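Local coordinates for uncharacterized protein (Bordetella bronchiseptica RB50, PDB 3BE3), which is of unknown function but is a small, mostly beta protein of the DUF1653 family, in the SH3 clan, at residues Glu34-Tyr39 with Thr52-Ile57. Numbering follows the deposited sequence.
Sequences EVVVVY and TRLLRI. With SO4 (sulfate ion), chain D.
In the antiparallel hairpin of strands 35-41 and 50-54, Val37 and Arg53 form a hydrogen-bonded pair: Val37 N donates to Arg53 O at 2.7 Å, and Arg53 N returns a bond to Val37 O. The strand pairing then passes into the short helix 55-58. Leu54 is the N-cap residue, and Leu55 N, just after it, makes an almost straight bond to Val35 O (3.0 Å, 174°), which a water linked to Arg56 N also meets. Branched valines suit the extended strand, and leucine's fork lets Leu55 touch two of them, CD2 alongside Val35 CG1 (3.8 Å) and CD1 across Val37 CG2.

At the outer end the opposite charges of Arg56 and Glu34 pair end-on, NH1 (2.8 Å) and NH2 (3.0 Å) both reaching OE2. NH1 approaches from above the carboxylate plane, NH2 on the syn side near that plane. Leu54 CD1 sits over one face of the Arg56 guanidinium, toward its rim.

Arg53, with CG anti to the backbone N (chi1 -168°), passes Tyr39, whose CE2 lies 3.8 Å from Arg53 CB. Its long extended chain carries NH1 and NH2 to a sulfate, probably from the crystallisation liquor, which His15, Tyr16 and Arg71 also bind.

Strand 20-29 flanks strand 35-41, Met5 and Phe8 pack on Leu55, and Thr52 pairs in parallel with a strand of the second subunit, continuing the sheet across the interface.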
ATOM      1  N   GLU B  34       8.915  -5.764  -5.074  1.00 16.93           N
ATOM      2  CA  GLU B  34       8.286  -5.295  -6.297  1.00 18.25           C
ATOM      3  C   GLU B  34       7.641  -3.942  -6.012  1.00 16.49           C
ATOM      4  O   GLU B  34       7.271  -3.638  -4.880  1.00 14.82           O
ATOM      5  CB  GLU B  34       7.257  -6.310  -6.819  1.00 21.41           C
ATOM      6  CG  GLU B  34       7.907  -7.590  -7.356  1.00 28.88           C
ATOM      7  CD  GLU B  34       7.106  -8.252  -8.473  1.00 33.23           C
ATOM      8  OE1 GLU B  34       5.948  -8.651  -8.231  1.00 36.99           O
ATOM      9  OE2 GLU B  34       7.638  -8.375  -9.599  1.00 35.79           O
ATOM     10  N   VAL B  35       7.544  -3.130  -7.052  1.00 14.65           N
ATOM     11  CA  VAL B  35       6.973  -1.796  -6.973  1.00 14.71           C
ATOM     12  C   VAL B  35       5.459  -1.884  -7.180  1.00 13.97           C
ATOM     13  O   VAL B  35       4.998  -2.417  -8.192  1.00 14.08           O
ATOM     14  CB  VAL B  35       7.630  -0.911  -8.045  1.00 15.25           C
ATOM     15  CG1 VAL B  35       6.986   0.458  -8.068  1.00 16.32           C
ATOM     16  CG2 VAL B  35       9.112  -0.750  -7.727  1.00 14.67           C
ATOM     17  N   VAL B  36       4.688  -1.382  -6.218  1.00 12.17           N
ATOM     18  CA  VAL B  36       3.229  -1.452  -6.306  1.00 11.59           C
ATOM     19  C   VAL B  36       2.531  -0.098  -6.121  1.00 10.96           C
ATOM     20  O   VAL B  36       3.097   0.832  -5.545  1.00  9.79           O
ATOM     21  CB  VAL B  36       2.665  -2.417  -5.229  1.00 12.87           C
ATOM     22  CG1 VAL B  36       3.293  -3.792  -5.365  1.00 12.28           C
ATOM     23  CG2 VAL B  36       2.941  -1.850  -3.834  1.00 12.06           C
ATOM     24  N   VAL B  37       1.296   0.000  -6.610  1.00  9.75           N
ATOM     25  CA  VAL B  37       0.497   1.217  -6.454  1.00 10.35           C
ATOM     26  C   VAL B  37      -0.440   0.972  -5.269  1.00 10.95           C
ATOM     27  O   VAL B  37      -1.064  -0.087  -5.173  1.00 11.54           O
ATOM     28  CB  VAL B  37      -0.377   1.521  -7.717  1.00 10.02           C
ATOM     29  CG1 VAL B  37      -1.299   2.726  -7.460  1.00  7.75           C
ATOM     30  CG2 VAL B  37       0.518   1.780  -8.925  1.00 10.08           C
ATOM     31  N   VAL B  38      -0.508   1.943  -4.361  1.00 12.45           N
ATOM     32  CA  VAL B  38      -1.382   1.876  -3.190  1.00 11.45           C
ATOM     33  C   VAL B  38      -2.572   2.758  -3.549  1.00 11.01           C
ATOM     34  O   VAL B  38      -2.395   3.942  -3.836  1.00 10.54           O
ATOM     35  CB  VAL B  38      -0.686   2.447  -1.929  1.00 12.47           C
ATOM     36  CG1 VAL B  38      -1.652   2.443  -0.744  1.00 11.07           C
ATOM     37  CG2 VAL B  38       0.544   1.612  -1.606  1.00 11.29           C
ATOM     38  N   TYR B  39      -3.775   2.189  -3.548  1.00 10.64           N
ATOM     39  CA  TYR B  39      -4.963   2.955  -3.919  1.00 12.39           C
ATOM     40  C   TYR B  39      -6.232   2.585  -3.144  1.00 13.34           C
ATOM     41  O   TYR B  39      -6.358   1.477  -2.620  1.00 12.50           O
ATOM     42  CB  TYR B  39      -5.206   2.805  -5.428  1.00 13.45           C
ATOM     43  CG  TYR B  39      -5.493   1.392  -5.925  1.00 15.36           C
ATOM     44  CD1 TYR B  39      -6.773   1.018  -6.331  1.00 14.40           C
ATOM     45  CD2 TYR B  39      -4.482   0.443  -6.031  1.00 15.40           C
ATOM     46  CE1 TYR B  39      -7.037  -0.265  -6.833  1.00 16.05           C
ATOM     47  CE2 TYR B  39      -4.739  -0.841  -6.533  1.00 15.78           C
ATOM     48  CZ  TYR B  39      -6.014  -1.190  -6.935  1.00 15.93           C
ATOM     49  OH  TYR B  39      -6.248  -2.447  -7.461  1.00 20.69           O
ATOM     50  N   THR B  52      -3.541  -2.903  -3.337  1.00 13.59           N
ATOM     51  CA  THR B  52      -2.209  -2.660  -3.880  1.00 12.44           C
ATOM     52  C   THR B  52      -2.121  -3.465  -5.173  1.00 14.41           C
ATOM     53  O   THR B  52      -2.680  -4.562  -5.277  1.00 13.51           O
ATOM     54  CB  THR B  52      -1.064  -3.113  -2.935  1.00 14.30           C
ATOM     55  OG1 THR B  52      -1.004  -4.545  -2.904  1.00 14.12           O
ATOM     56  CG2 THR B  52      -1.275  -2.569  -1.530  1.00 14.07           C
ATOM     57  N   ARG B  53      -1.436  -2.915  -6.168  1.00 14.10           N
ATOM     58  CA  ARG B  53      -1.298  -3.596  -7.451  1.00 14.32           C
ATOM     59  C   ARG B  53       0.027  -3.220  -8.094  1.00 13.20           C
ATOM     60  O   ARG B  53       0.431  -2.059  -8.054  1.00 12.00           O
ATOM     61  CB  ARG B  53      -2.450  -3.212  -8.377  1.00 15.76           C
ATOM     62  CG  ARG B  53      -2.555  -4.084  -9.611  1.00 19.76           C
ATOM     63  CD  ARG B  53      -3.916  -3.934 -10.275  1.00 19.46           C
ATOM     64  NE  ARG B  53      -4.136  -4.956 -11.292  1.00 22.46           N
ATOM     65  CZ  ARG B  53      -5.287  -5.132 -11.933  1.00 21.67           C
ATOM     66  NH1 ARG B  53      -6.323  -4.350 -11.661  1.00 21.07           N
ATOM     67  NH2 ARG B  53      -5.394  -6.090 -12.840  1.00 25.01           N
ATOM     68  N   LEU B  54       0.695  -4.205  -8.690  1.00 11.82           N
ATOM     69  CA  LEU B  54       1.976  -3.965  -9.343  1.00 12.62           C
ATOM     70  C   LEU B  54       1.874  -2.776 -10.294  1.00 12.54           C
ATOM     71  O   LEU B  54       0.912  -2.645 -11.050  1.00 11.37           O
ATOM     72  CB  LEU B  54       2.421  -5.218 -10.118  1.00 13.92           C
ATOM     73  CG  LEU B  54       2.720  -6.463  -9.275  1.00 14.89           C
ATOM     74  CD1 LEU B  54       2.883  -7.677 -10.175  1.00 16.63           C
ATOM     75  CD2 LEU B  54       3.981  -6.224  -8.445  1.00 16.46           C
ATOM     76  N   LEU B  55       2.871  -1.904 -10.246  1.00 12.53           N
ATOM     77  CA  LEU B  55       2.890  -0.730 -11.104  1.00 12.93           C
ATOM     78  C   LEU B  55       2.850  -1.111 -12.585  1.00 14.40           C
ATOM     79  O   LEU B  55       2.135  -0.497 -13.381  1.00 13.99           O
ATOM     80  CB  LEU B  55       4.144   0.098 -10.810  1.00 13.49           C
ATOM     81  CG  LEU B  55       4.384   1.349 -11.658  1.00 13.41           C
ATOM     82  CD1 LEU B  55       3.291   2.359 -11.402  1.00 13.11           C
ATOM     83  CD2 LEU B  55       5.711   1.950 -11.307  1.00 10.17           C
ATOM     84  N   ARG B  56       3.620  -2.128 -12.957  1.00 15.22           N
ATOM     85  CA  ARG B  56       3.666  -2.544 -14.352  1.00 17.36           C
ATOM     86  C   ARG B  56       2.339  -3.111 -14.859  1.00 17.56           C
ATOM     87  O   ARG B  56       2.057  -3.040 -16.051  1.00 18.11           O
ATOM     88  CB  ARG B  56       4.811  -3.541 -14.578  1.00 17.80           C
ATOM     89  CG  ARG B  56       4.720  -4.830 -13.797  1.00 19.82           C
ATOM     90  CD  ARG B  56       5.908  -5.720 -14.158  1.00 21.97           C
ATOM     91  NE  ARG B  56       5.753  -7.081 -13.652  1.00 23.19           N
ATOM     92  CZ  ARG B  56       6.170  -7.500 -12.458  1.00 22.79           C
ATOM     93  NH1 ARG B  56       6.782  -6.659 -11.627  1.00 23.81           N
ATOM     94  NH2 ARG B  56       5.965  -8.762 -12.098  1.00 18.17           N
ATOM     95  N   ILE B  57       1.521  -3.659 -13.964  1.00 16.43           N
ATOM     96  CA  ILE B  57       0.218  -4.178 -14.373  1.00 17.59           C
ATOM     97  C   ILE B  57      -0.755  -2.995 -14.449  1.00 17.34           C
ATOM     98  O   ILE B  57      -1.565  -2.892 -15.371  1.00 18.00           O
ATOM     99  CB  ILE B  57      -0.336  -5.222 -13.370  1.00 19.04           C
ATOM    100  CG1 ILE B  57       0.623  -6.415 -13.262  1.00 20.30           C
ATOM    101  CG2 ILE B  57      -1.715  -5.678 -13.816  1.00 18.56           C
ATOM    102  CD1 ILE B  57       0.871  -7.147 -14.565  1.00 24.73           C
TER
HETATM  103  S   SO4 D 200      -8.786  -5.715 -14.164  1.00 30.66           S
HETATM  104  O1  SO4 D 200      -8.017  -4.455 -14.106  1.00 29.76           O
HETATM  105  O2  SO4 D 200      -8.704  -6.261 -15.532  1.00 31.90           O
HETATM  106  O3  SO4 D 200      -8.217  -6.686 -13.219  1.00 29.89           O
HETATM  107  O4  SO4 D 200     -10.192  -5.452 -13.818  1.00 28.77           O
HETATM  108  O   HOH W   1       5.835  -3.222 -10.808  1.00 16.27           O
HETATM  109  O   HOH W   2      -7.912  -2.959  -9.504  1.00 35.84           O